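Local coordinates for protein CopN (Chlamydia pneumoniae, PDB 4NRH) that probably acts as the gatekeeper of type III secretion, directing translocator secretion in complex with its chaperone Scc3, at residues Ser24-Ile29 with Asn106-Ser111; Lys59-Gln64 with Gly98-Gly103; Leu18-Ala23 with Glu33-Arg38; Ser127-Val132 with Ser160-Gly165. All coordinates share one frame; numbering follows the deposited sequence.

Contact 1: Ser24-Ile29 with Asn106-Ser111. With NA (sodium ion), chain E.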
loop_
_atom_site.group_PDB
_atom_site.type_symbol
_atom_site.label_atom_id
_atom_site.label_comp_id
_atom_site.label_asym_id
_atom_site.label_seq_id
_atom_site.Cartn_x
_atom_site.Cartn_y
_atom_site.Cartn_z
ATOM N N SER A 24 15.491 31.093 -8.179
ATOM C CA SER A 24 15.318 31.271 -6.736
ATOM C C SER A 24 15.087 29.964 -5.974
ATOM O O SER A 24 15.737 29.710 -4.960
ATOM C CB SER A 24 14.155 32.225 -6.460
ATOM O OG SER A 24 14.001 32.443 -5.068
ATOM N N GLY A 25 14.164 29.141 -6.461
ATOM C CA GLY A 25 13.862 27.878 -5.812
ATOM C C GLY A 25 14.458 26.681 -6.528
ATOM O O GLY A 25 14.118 25.537 -6.227
ATOM N N ASN A 26 15.348 26.945 -7.477
ATOM C CA ASN A 26 15.944 25.889 -8.286
ATOM C C ASN A 26 17.426 25.733 -7.947
ATOM O O ASN A 26 18.240 26.592 -8.282
ATOM C CB ASN A 26 15.758 26.199 -9.774
ATOM C CG ASN A 26 16.126 25.031 -10.676
ATOM O OD1 ASN A 26 16.961 24.195 -10.337
ATOM N ND2 ASN A 26 15.506 24.985 -11.849
ATOM N N SER A 27 17.771 24.632 -7.287
ATOM C CA SER A 27 19.129 24.434 -6.786
ATOM C C SER A 27 20.117 23.964 -7.854
ATOM O O SER A 27 21.302 23.796 -7.571
ATOM C CB SER A 27 19.118 23.430 -5.631
ATOM O OG SER A 27 18.684 22.154 -6.071
ATOM N N GLU A 28 19.638 23.752 -9.076
ATOM C CA GLU A 28 20.516 23.288 -10.148
ATOM C C GLU A 28 20.873 24.383 -11.150
ATOM O O GLU A 28 21.564 24.125 -12.136
ATOM C CB GLU A 28 19.881 22.104 -10.885
ATOM C CG GLU A 28 19.847 20.819 -10.076
ATOM C CD GLU A 28 19.180 19.682 -10.822
ATOM O OE1 GLU A 28 19.884 18.966 -11.567
ATOM O OE2 GLU A 28 17.954 19.501 -10.666
ATOM N N ILE A 29 20.408 25.603 -10.902
ATOM C CA ILE A 29 20.764 26.724 -11.764
ATOM C C ILE A 29 20.691 28.053 -11.015
ATOM O O ILE A 29 19.934 28.201 -10.054
ATOM C CB ILE A 29 19.860 26.776 -13.021
ATOM C CG1 ILE A 29 20.567 27.509 -14.164
ATOM C CG2 ILE A 29 18.516 27.413 -12.703
ATOM C CD1 ILE A 29 20.006 27.193 -15.530
ATOM N N ASN A 106 8.966 18.751 -15.131
ATOM C CA ASN A 106 7.756 18.768 -14.312
ATOM C C ASN A 106 7.931 18.130 -12.934
ATOM O O ASN A 106 7.054 18.244 -12.079
ATOM C CB ASN A 106 6.612 18.075 -15.054
ATOM C CG ASN A 106 6.146 18.860 -16.263
ATOM O OD1 ASN A 106 6.472 20.039 -16.417
ATOM N ND2 ASN A 106 5.379 18.211 -17.131
ATOM N N ILE A 107 9.059 17.458 -12.722
ATOM C CA ILE A 107 9.366 16.874 -11.419
ATOM C C ILE A 107 10.682 17.429 -10.888
ATOM O O ILE A 107 11.304 16.847 -9.998
ATOM C CB ILE A 107 9.449 15.337 -11.481
ATOM C CG1 ILE A 107 10.554 14.896 -12.441
ATOM C CG2 ILE A 107 8.107 14.748 -11.892
ATOM C CD1 ILE A 107 10.932 13.439 -12.308
ATOM N N LEU A 108 11.092 18.562 -11.451
ATOM C CA LEU A 108 12.357 19.208 -11.113
ATOM C C LEU A 108 12.494 19.507 -9.622
ATOM O O LEU A 108 13.452 19.076 -8.980
ATOM C CB LEU A 108 12.504 20.503 -11.917
ATOM C CG LEU A 108 13.892 21.132 -12.034
ATOM C CD1 LEU A 108 14.872 20.157 -12.656
ATOM C CD2 LEU A 108 13.811 22.402 -12.862
ATOM N N PHE A 109 11.532 20.246 -9.077
ATOM C CA PHE A 109 11.599 20.691 -7.687
ATOM C C PHE A 109 11.400 19.540 -6.707
ATOM O O PHE A 109 11.993 19.527 -5.627
ATOM C CB PHE A 109 10.561 21.784 -7.434
ATOM C CG PHE A 109 10.758 23.008 -8.283
ATOM C CD1 PHE A 109 11.932 23.740 -8.202
ATOM C CD2 PHE A 109 9.777 23.419 -9.169
ATOM C CE1 PHE A 109 12.120 24.864 -8.985
ATOM C CE2 PHE A 109 9.960 24.542 -9.955
ATOM C CZ PHE A 109 11.133 25.265 -9.863
ATOM N N ALA A 110 10.563 18.579 -7.084
ATOM C CA ALA A 110 10.363 17.383 -6.274
ATOM C C ALA A 110 11.663 16.595 -6.172
ATOM O O ALA A 110 12.045 16.140 -5.095
ATOM C CB ALA A 110 9.259 16.519 -6.860
ATOM N N SER A 111 12.337 16.440 -7.307
ATOM C CA SER A 111 13.585 15.690 -7.366
ATOM C C SER A 111 14.671 16.333 -6.514
ATOM O O SER A 111 15.483 15.638 -5.910
ATOM C CB SER A 111 14.067 15.569 -8.810
ATOM O OG SER A 111 14.465 16.830 -9.324
HETATM NA NA NA E . 19.353 28.605 -7.629
HETATM O O HOH W 1 18.206 28.050 -5.313
HETATM O O HOH W 2 20.043 30.762 -7.489
HETATM O O HOH W 3 21.907 27.406 -7.324
#
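With CG anti to the backbone N in both residues (chi1 -170° in Asn-26, -163° in Leu-108), the carboxamide of one meets the isobutyl group of the other where a sodium-binding loop with an Asx turn faces the start of helix 108-115. The two side chains cross at about a right angle, and Asn-26 ND2 comes to 3.3 Å from Leu-108 CD2. The other methyl of the leucine has a different neighbour: Glu-28 OE2 lies 3.7 Å from Leu-108 CD1. That carboxylate also forms a salt bridge with Arg-126, on the following helix. Phe-109 meets the loop through its CD1 and CE1 atoms; Asn-26 CB sits at the ring edge, 4.0 Å from Phe-109 CE1. Gly-25 O approaches the same ring obliquely, 3.5 Å from Phe-109 CD1. No hydrogen bond joins the two segments, so van der Waals contact carries the join; the polar ends find partners in the turn itself and in Gln-112 and Arg-126. Asn-26 OD1 accepts from Glu-28 N at 3.0 Å and 159°, closing the Asx turn inside a type I beta turn, and Gln-112 NE2 donates to that same oxygen. The turn also presents two backbone carbonyls to the metal, whose shell is completed by Ala-23 O and three waters. The sodium ion is 2.4 Å from Asn-26 O and 2.5 Å from Ile-29 O.

Contact 2: Lys59-Gln64 with Gly98-Gly103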
loop_
_atom_site.group_PDB
_atom_site.type_symbol
_atom_site.label_atom_id
_atom_site.label_comp_id
_atom_site.label_asym_id
_atom_site.label_seq_id
_atom_site.Cartn_x
_atom_site.Cartn_y
_atom_site.Cartn_z
ATOM N N LYS A 59 23.884 21.341 -19.203
ATOM C CA LYS A 59 24.091 19.918 -19.455
ATOM C C LYS A 59 22.799 19.103 -19.385
ATOM O O LYS A 59 22.559 18.237 -20.225
ATOM C CB LYS A 59 25.110 19.359 -18.458
ATOM C CG LYS A 59 25.183 17.842 -18.416
ATOM C CD LYS A 59 25.992 17.363 -17.220
ATOM C CE LYS A 59 26.334 15.887 -17.336
ATOM N NZ LYS A 59 27.260 15.618 -18.469
ATOM N N ASP A 60 21.967 19.389 -18.391
ATOM C CA ASP A 60 20.753 18.610 -18.170
ATOM C C ASP A 60 19.589 19.144 -19.003
ATOM O O ASP A 60 19.253 20.324 -18.915
ATOM C CB ASP A 60 20.383 18.604 -16.685
ATOM C CG ASP A 60 19.298 17.593 -16.358
ATOM O OD1 ASP A 60 18.116 17.869 -16.649
ATOM O OD2 ASP A 60 19.629 16.523 -15.807
ATOM N N PRO A 61 18.978 18.270 -19.819
ATOM C CA PRO A 61 17.859 18.600 -20.712
ATOM C C PRO A 61 16.698 19.311 -20.013
ATOM O O PRO A 61 16.066 20.179 -20.617
ATOM C CB PRO A 61 17.414 17.230 -21.228
ATOM C CG PRO A 61 18.648 16.402 -21.181
ATOM C CD PRO A 61 19.400 16.865 -19.965
ATOM N N ALA A 62 16.419 18.943 -18.766
ATOM C CA ALA A 62 15.342 19.572 -18.009
ATOM C C ALA A 62 15.664 21.033 -17.724
ATOM O O ALA A 62 14.798 21.903 -17.822
ATOM C CB ALA A 62 15.089 18.820 -16.713
ATOM N N LEU A 63 16.917 21.295 -17.367
ATOM C CA LEU A 63 17.372 22.657 -17.113
ATOM C C LEU A 63 17.513 23.430 -18.424
ATOM O O LEU A 63 17.305 24.642 -18.461
ATOM C CB LEU A 63 18.696 22.658 -16.345
ATOM C CG LEU A 63 18.626 22.504 -14.821
ATOM C CD1 LEU A 63 17.747 23.589 -14.215
ATOM C CD2 LEU A 63 18.142 21.121 -14.407
ATOM N N GLN A 64 17.879 22.725 -19.492
ATOM C CA GLN A 64 17.907 23.319 -20.825
ATOM C C GLN A 64 16.519 23.826 -21.195
ATOM O O GLN A 64 16.363 24.927 -21.723
ATOM C CB GLN A 64 18.385 22.310 -21.873
ATOM C CG GLN A 64 19.821 21.846 -21.704
ATOM C CD GLN A 64 20.193 20.745 -22.678
ATOM O OE1 GLN A 64 19.378 20.331 -23.502
ATOM N NE2 GLN A 64 21.428 20.265 -22.586
ATOM N N GLY A 98 11.611 15.550 -26.029
ATOM C CA GLY A 98 10.319 15.078 -25.560
ATOM C C GLY A 98 10.212 14.977 -24.050
ATOM O O GLY A 98 10.440 15.955 -23.336
ATOM N N ARG A 99 9.860 13.789 -23.568
ATOM C CA ARG A 99 9.647 13.567 -22.141
ATOM C C ARG A 99 10.929 13.738 -21.331
ATOM O O ARG A 99 10.883 14.060 -20.144
ATOM C CB ARG A 99 9.063 12.175 -21.899
ATOM C CG ARG A 99 8.394 12.035 -20.546
ATOM C CD ARG A 99 8.006 10.601 -20.253
ATOM N NE ARG A 99 7.359 10.494 -18.950
ATOM C CZ ARG A 99 7.537 9.484 -18.105
ATOM N NH1 ARG A 99 8.348 8.483 -18.421
ATOM N NH2 ARG A 99 6.903 9.478 -16.940
ATOM N N THR A 100 12.068 13.511 -21.975
ATOM C CA THR A 100 13.365 13.679 -21.329
ATOM C C THR A 100 13.548 15.124 -20.866
ATOM O O THR A 100 14.236 15.391 -19.880
ATOM C CB THR A 100 14.518 13.282 -22.278
ATOM O OG1 THR A 100 14.305 11.947 -22.756
ATOM C CG2 THR A 100 15.862 13.352 -21.567
ATOM N N ALA A 101 12.912 16.052 -21.572
ATOM C CA ALA A 101 12.964 17.462 -21.204
ATOM C C ALA A 101 11.753 17.884 -20.375
ATOM O O ALA A 101 11.903 18.383 -19.260
ATOM C CB ALA A 101 13.074 18.329 -22.450
ATOM N N ILE A 102 10.558 17.675 -20.918
ATOM C CA ILE A 102 9.333 18.165 -20.288
ATOM C C ILE A 102 8.939 17.357 -19.053
ATOM O O ILE A 102 8.591 17.924 -18.016
ATOM C CB ILE A 102 8.156 18.159 -21.279
ATOM C CG1 ILE A 102 8.533 18.912 -22.555
ATOM C CG2 ILE A 102 6.922 18.782 -20.646
ATOM C CD1 ILE A 102 8.890 20.366 -22.322
ATOM N N GLY A 103 8.998 16.034 -19.168
ATOM C CA GLY A 103 8.681 15.155 -18.056
ATOM C C GLY A 103 9.608 15.368 -16.875
ATOM O O GLY A 103 9.165 15.413 -15.727
#
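Two helix beginnings meet here in the all-helical N-terminal part of CopN: Pro-61 and Ala-62 in the first turn of helix 61-74, and Thr-100 and Ala-101 near the start of helix 99-105. The backbones come close, with Ala-62 CA 4.5 Å from Ala-101 CA, and neither alanine carries more than a methyl group. Ala-62 CA rests 3.8 Å from Ala-101 O, and the methyl Ala-101 CB in turn lies 4.0 Å from Pro-61 O. Beside this pair, the proline ring crosses the threonine obliquely. Thr-100 CG2 is anti to the backbone N (OG1 chi1 -55°), and this methyl touches Pro-61 CG at 4.1 Å, while Pro-61 CB sits 3.9 Å from Thr-100 O. Phe-97, at the end of helix 80-97, also packs on Pro-61. The first turn of helix 61-74 is capped by Asp-60, whose OD1 accepts from Ala-62 N at 2.9 Å on its anti side. In the partner helix, Gly-98 O takes hydrogen bonds from both Ala-101 N and Ile-102 N. With no hydrogen bond between the segments, the join depends on methyl, methylene and backbone atoms fitting together, while Asp-60 OD1 and Gly-98 O serve N-H groups of their own helix starts.

Contact 3: Leu18-Ala23 with Glu33-Arg38. With NA (sodium ion), chain E.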
loop_
_atom_site.group_PDB
_atom_site.type_symbol
_atom_site.label_atom_id
_atom_site.label_comp_id
_atom_site.label_asym_id
_atom_site.label_seq_id
_atom_site.Cartn_x
_atom_site.Cartn_y
_atom_site.Cartn_z
ATOM N N LEU A 18 14.158 38.783 -13.727
ATOM C CA LEU A 18 13.457 37.552 -14.078
ATOM C C LEU A 18 14.325 36.306 -13.908
ATOM O O LEU A 18 13.835 35.255 -13.495
ATOM C CB LEU A 18 12.933 37.627 -15.514
ATOM C CG LEU A 18 12.113 36.418 -15.973
ATOM C CD1 LEU A 18 10.897 36.226 -15.078
ATOM C CD2 LEU A 18 11.689 36.570 -17.423
ATOM N N ALA A 19 15.608 36.426 -14.231
ATOM C CA ALA A 19 16.535 35.303 -14.117
ATOM C C ALA A 19 16.628 34.793 -12.681
ATOM O O ALA A 19 16.673 33.587 -12.442
ATOM C CB ALA A 19 17.910 35.701 -14.625
ATOM N N ASP A 20 16.655 35.722 -11.730
ATOM C CA ASP A 20 16.706 35.372 -10.314
ATOM C C ASP A 20 15.437 34.657 -9.854
ATOM O O ASP A 20 15.490 33.796 -8.977
ATOM C CB ASP A 20 16.942 36.622 -9.464
ATOM C CG ASP A 20 18.315 37.227 -9.690
ATOM O OD1 ASP A 20 19.195 36.526 -10.230
ATOM O OD2 ASP A 20 18.513 38.408 -9.333
ATOM N N LYS A 21 14.298 35.018 -10.439
ATOM C CA LYS A 21 13.024 34.402 -10.071
ATOM C C LYS A 21 12.963 32.946 -10.522
ATOM O O LYS A 21 12.481 32.083 -9.788
ATOM C CB LYS A 21 11.847 35.187 -10.657
ATOM C CG LYS A 21 11.719 36.606 -10.127
ATOM C CD LYS A 21 10.599 37.359 -10.828
ATOM C CE LYS A 21 10.531 38.805 -10.362
ATOM N NZ LYS A 21 10.294 38.899 -8.894
ATOM N N TYR A 22 13.445 32.683 -11.733
ATOM C CA TYR A 22 13.555 31.319 -12.241
ATOM C C TYR A 22 14.458 30.462 -11.357
ATOM O O TYR A 22 14.162 29.299 -11.087
ATOM C CB TYR A 22 14.094 31.321 -13.674
ATOM C CG TYR A 22 13.032 31.336 -14.750
ATOM C CD1 TYR A 22 12.452 32.526 -15.169
ATOM C CD2 TYR A 22 12.620 30.157 -15.359
ATOM C CE1 TYR A 22 11.483 32.541 -16.157
ATOM C CE2 TYR A 22 11.652 30.161 -16.346
ATOM C CZ TYR A 22 11.088 31.354 -16.743
ATOM O OH TYR A 22 10.125 31.361 -17.727
ATOM N N ALA A 23 15.563 31.051 -10.912
ATOM C CA ALA A 23 16.606 30.316 -10.203
ATOM C C ALA A 23 16.397 30.264 -8.689
ATOM O O ALA A 23 17.063 29.491 -8.000
ATOM C CB ALA A 23 17.962 30.919 -10.517
ATOM N N GLU A 33 23.937 32.228 -14.216
ATOM C CA GLU A 33 24.097 31.287 -15.318
ATOM C C GLU A 33 23.042 31.498 -16.401
ATOM O O GLU A 33 23.305 31.280 -17.584
ATOM C CB GLU A 33 24.046 29.848 -14.798
ATOM C CG GLU A 33 25.294 29.433 -14.032
ATOM C CD GLU A 33 25.062 28.231 -13.136
ATOM O OE1 GLU A 33 23.942 27.679 -13.151
ATOM O OE2 GLU A 33 26.005 27.835 -12.417
ATOM N N LEU A 34 21.848 31.918 -15.994
ATOM C CA LEU A 34 20.783 32.202 -16.951
ATOM C C LEU A 34 21.072 33.476 -17.738
ATOM O O LEU A 34 20.885 33.518 -18.955
ATOM C CB LEU A 34 19.433 32.313 -16.239
ATOM C CG LEU A 34 18.796 30.990 -15.805
ATOM C CD1 LEU A 34 17.560 31.234 -14.955
ATOM C CD2 LEU A 34 18.449 30.147 -17.023
ATOM N N ARG A 35 21.526 34.513 -17.042
ATOM C CA ARG A 35 21.893 35.767 -17.692
ATOM C C ARG A 35 23.111 35.578 -18.591
ATOM O O ARG A 35 23.218 36.203 -19.645
ATOM C CB ARG A 35 22.164 36.860 -16.655
ATOM C CG ARG A 35 20.922 37.343 -15.923
ATOM C CD ARG A 35 21.236 38.527 -15.020
ATOM N NE ARG A 35 22.072 38.144 -13.886
ATOM C CZ ARG A 35 21.596 37.781 -12.700
ATOM N NH1 ARG A 35 20.286 37.754 -12.490
ATOM N NH2 ARG A 35 22.427 37.446 -11.723
ATOM N N GLY A 36 24.027 34.713 -18.166
ATOM C CA GLY A 36 25.210 34.406 -18.949
ATOM C C GLY A 36 24.847 33.787 -20.285
ATOM O O GLY A 36 25.463 34.083 -21.308
ATOM N N LEU A 37 23.840 32.919 -20.269
ATOM C CA LEU A 37 23.334 32.302 -21.489
ATOM C C LEU A 37 22.663 33.347 -22.372
ATOM O O LEU A 37 22.865 33.376 -23.586
ATOM C CB LEU A 37 22.353 31.175 -21.154
ATOM C CG LEU A 37 21.657 30.495 -22.334
ATOM C CD1 LEU A 37 22.679 29.950 -23.323
ATOM C CD2 LEU A 37 20.732 29.388 -21.846
ATOM N N ARG A 38 21.858 34.201 -21.744
ATOM C CA ARG A 38 21.177 35.290 -22.437
ATOM C C ARG A 38 22.155 36.238 -23.123
ATOM O O ARG A 38 21.936 36.656 -24.260
ATOM C CB ARG A 38 20.306 36.072 -21.451
ATOM C CG ARG A 38 19.569 37.245 -22.069
ATOM C CD ARG A 38 19.114 38.221 -20.999
ATOM N NE ARG A 38 20.248 38.820 -20.303
ATOM C CZ ARG A 38 20.142 39.605 -19.236
ATOM N NH1 ARG A 38 18.948 39.888 -18.732
ATOM N NH2 ARG A 38 21.232 40.106 -18.669
HETATM NA NA NA E . 19.353 28.605 -7.629
HETATM O O HOH W 1 18.206 28.050 -5.313
HETATM O O HOH W 2 20.043 30.762 -7.489
HETATM O O HOH W 3 21.907 27.406 -7.324
#
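Helices 18-24 and 31-40 form a splayed helical hairpin, the axes of the two short segments running at 132° to each other and approaching to 9.4 Å, with Ala-19 CA and Leu-34 CA 6.0 Å apart. A sodium ion sits at the connection, bound by the end of the first helix and by the loop (Asn-26 O and Ile-29 O). Leu-34 fills the inner angle of the hairpin: its CD1 methyl lies 3.6 Å from Ala-19 O and 3.7 Å from Tyr-22 CB, with Ala-23 CB a little farther off. Ala-19 serves two neighbours with its one methyl, since Ala-19 CB is 4.1 Å from Leu-34 CB and 3.7 Å from Arg-35 CG. Beyond that contact the arginine chain bends at chi3 (-69°), which swings NE round on the way to Asp-20. There Arg-35 NH1 donates an almost straight hydrogen bond, part of a salt bridge, to Asp-20 OD1 at 2.8 Å. The aspartate oxygen lies close to the guanidinium plane, but the nitrogen arrives from above the carboxylate plane, and the two flat groups stand 88° apart. Arg-35 NH1 has a second carboxylate partner in Asp-17, while Gln-32 OE1 receives a bond from NH2; three acceptors thus hold the guanidinium in position. Helix 61-74 packs against the hairpin, with Tyr-70 touching Ala-19 and Gln-73 hydrogen-bonded to Tyr-22 OH. Near the C-terminal end of helix 18-24, Ala-23 O binds the sodium ion at 2.5 Å.

Contact 4: Ser127-Val132 with Ser160-Gly165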
loop_
_atom_site.group_PDB
_atom_site.type_symbol
_atom_site.label_atom_id
_atom_site.label_comp_id
_atom_site.label_asym_id
_atom_site.label_seq_id
_atom_site.Cartn_x
_atom_site.Cartn_y
_atom_site.Cartn_z
ATOM N N SER A 127 16.046 10.691 -13.725
ATOM C CA SER A 127 16.359 9.608 -14.648
ATOM C C SER A 127 15.656 8.320 -14.225
ATOM O O SER A 127 15.092 7.609 -15.056
ATOM C CB SER A 127 17.871 9.390 -14.726
ATOM O OG SER A 127 18.186 8.316 -15.594
ATOM N N LEU A 128 15.700 8.026 -12.928
ATOM C CA LEU A 128 15.007 6.863 -12.381
ATOM C C LEU A 128 13.498 6.939 -12.593
ATOM O O LEU A 128 12.880 5.971 -13.037
ATOM C CB LEU A 128 15.308 6.709 -10.891
ATOM C CG LEU A 128 14.522 5.585 -10.213
ATOM C CD1 LEU A 128 15.053 4.224 -10.640
ATOM C CD2 LEU A 128 14.557 5.731 -8.704
ATOM N N TYR A 129 12.908 8.087 -12.265
ATOM C CA TYR A 129 11.473 8.288 -12.445
ATOM C C TYR A 129 11.058 8.051 -13.892
ATOM O O TYR A 129 10.059 7.382 -14.160
ATOM C CB TYR A 129 11.056 9.695 -12.010
ATOM C CG TYR A 129 9.573 9.947 -12.173
ATOM C CD1 TYR A 129 8.668 9.519 -11.212
ATOM C CD2 TYR A 129 9.077 10.599 -13.295
ATOM C CE1 TYR A 129 7.312 9.738 -11.360
ATOM C CE2 TYR A 129 7.723 10.824 -13.453
ATOM C CZ TYR A 129 6.846 10.391 -12.482
ATOM O OH TYR A 129 5.496 10.612 -12.632
ATOM N N LEU A 130 11.826 8.613 -14.820
ATOM C CA LEU A 130 11.564 8.447 -16.244
ATOM C C LEU A 130 11.635 6.978 -16.651
ATOM O O LEU A 130 10.818 6.505 -17.438
ATOM C CB LEU A 130 12.548 9.278 -17.072
ATOM C CG LEU A 130 12.000 10.589 -17.643
ATOM C CD1 LEU A 130 11.265 11.386 -16.576
ATOM C CD2 LEU A 130 13.117 11.417 -18.259
ATOM N N GLU A 131 12.621 6.263 -16.117
ATOM C CA GLU A 131 12.772 4.839 -16.403
ATOM C C GLU A 131 11.624 4.014 -15.823
ATOM O O GLU A 131 11.082 3.134 -16.492
ATOM C CB GLU A 131 14.106 4.320 -15.861
ATOM C CG GLU A 131 14.307 2.826 -16.064
ATOM C CD GLU A 131 15.637 2.331 -15.528
ATOM O OE1 GLU A 131 16.403 3.152 -14.979
ATOM O OE2 GLU A 131 15.915 1.121 -15.655
ATOM N N VAL A 132 11.260 4.303 -14.576
ATOM C CA VAL A 132 10.206 3.565 -13.885
ATOM C C VAL A 132 8.852 3.745 -14.565
ATOM O O VAL A 132 8.121 2.779 -14.789
ATOM C CB VAL A 132 10.093 4.004 -12.408
ATOM C CG1 VAL A 132 8.795 3.499 -11.792
ATOM C CG2 VAL A 132 11.292 3.509 -11.615
ATOM N N SER A 160 8.963 6.961 -2.030
ATOM C CA SER A 160 8.090 8.103 -1.778
ATOM C C SER A 160 8.230 9.157 -2.875
ATOM O O SER A 160 7.248 9.786 -3.267
ATOM C CB SER A 160 8.392 8.721 -0.411
ATOM O OG SER A 160 8.095 7.812 0.634
ATOM N N PHE A 161 9.455 9.352 -3.355
ATOM C CA PHE A 161 9.699 10.260 -4.472
ATOM C C PHE A 161 8.944 9.802 -5.713
ATOM O O PHE A 161 8.354 10.612 -6.427
ATOM C CB PHE A 161 11.193 10.365 -4.781
ATOM C CG PHE A 161 11.484 10.971 -6.124
ATOM C CD1 PHE A 161 11.243 12.315 -6.356
ATOM C CD2 PHE A 161 11.989 10.198 -7.156
ATOM C CE1 PHE A 161 11.502 12.877 -7.591
ATOM C CE2 PHE A 161 12.252 10.755 -8.395
ATOM C CZ PHE A 161 12.009 12.097 -8.611
ATOM N N LEU A 162 8.976 8.496 -5.964
ATOM C CA LEU A 162 8.296 7.908 -7.111
ATOM C C LEU A 162 6.790 8.134 -7.023
ATOM O O LEU A 162 6.147 8.476 -8.015
ATOM C CB LEU A 162 8.601 6.413 -7.204
ATOM C CG LEU A 162 10.038 6.032 -7.564
ATOM C CD1 LEU A 162 10.190 4.519 -7.646
ATOM C CD2 LEU A 162 10.467 6.690 -8.867
ATOM N N MET A 163 6.237 7.941 -5.828
ATOM C CA MET A 163 4.812 8.149 -5.590
ATOM C C MET A 163 4.431 9.613 -5.776
ATOM O O MET A 163 3.385 9.924 -6.348
ATOM C CB MET A 163 4.427 7.687 -4.185
ATOM C CG MET A 163 4.523 6.187 -3.975
ATOM S SD MET A 163 3.273 5.282 -4.907
ATOM C CE MET A 163 1.773 5.889 -4.139
ATOM N N LYS A 164 5.285 10.507 -5.287
ATOM C CA LYS A 164 5.045 11.941 -5.396
ATOM C C LYS A 164 5.044 12.379 -6.859
ATOM O O LYS A 164 4.199 13.171 -7.282
ATOM C CB LYS A 164 6.098 12.720 -4.607
ATOM C CG LYS A 164 6.057 14.225 -4.822
ATOM C CD LYS A 164 4.822 14.841 -4.187
ATOM C CE LYS A 164 4.808 16.351 -4.357
ATOM N NZ LYS A 164 3.608 16.967 -3.728
ATOM N N GLY A 165 5.997 11.857 -7.624
ATOM C CA GLY A 165 6.085 12.140 -9.044
ATOM C C GLY A 165 4.879 11.643 -9.818
ATOM O O GLY A 165 4.359 12.345 -10.684
#
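The Tyr-129 ring has Leu-162 O at its edge, near the ring plane and 3.8 Å from Tyr-129 CE1, while the backbone of Gly-165 meets it obliquely. Phe-161 brings its own ring up obliquely to the base of the tyrosine, with Phe-161 CE2 4.0 Å from Tyr-129 CB. These groups join helices 122-133 and 152-172, whose segments cross at -66° with axes 10.4 Å apart. Tyr-129 CG is anti to the backbone N (chi1 -180°), beginning the side chain's course toward the neighbouring helix. Since Gly-165 carries no CB, the ring comes close to its main chain, Tyr-129 CE1 lying 3.6 Å from Gly-165 CA; a CB there would clash with CE1. Leu-162 slides past the tyrosine in the opposite direction. Its CD2 is 4.1 Å from Tyr-129 CD1 and 4.2 Å from Leu-128 CD2, and Leu-162 CD1 is 4.2 Å from Val-132 CG2. Met-145 of helix 139-149 packs on Leu-128 and Val-132, whereas Met-163 touches Asp-24 of the chaperone chain. Tyr-129 OH lies 2.8 Å from Gly-165 O, a close polar pair in a buried interface; most of the contacts between the two segments are apolar, and no charged side chain takes part.

Contact 3 closes first along the chain, and its segments alternate with those of contact 1; the two share the sodium ion and its three waters, with centres about 14 Å apart. Contact 2 falls entirely between the two segments of contact 1, and Leu-63 on helix 61-74 links them by packing on Asn-26, Glu-28, Ile-29 and Leu-108. Contact 4 comes last, nearest the centre of the chain, and joins contact 1 through Ile-107 and Phe-161 and contact 2 through Arg-99 and Leu-130. Contacts 3 and 4 do not touch, their centres lying about 27 Å apart. The contacts run from the N-terminal hairpin through the rest of the HrpJ-like region to helix 152-172, which reaches the chaperone.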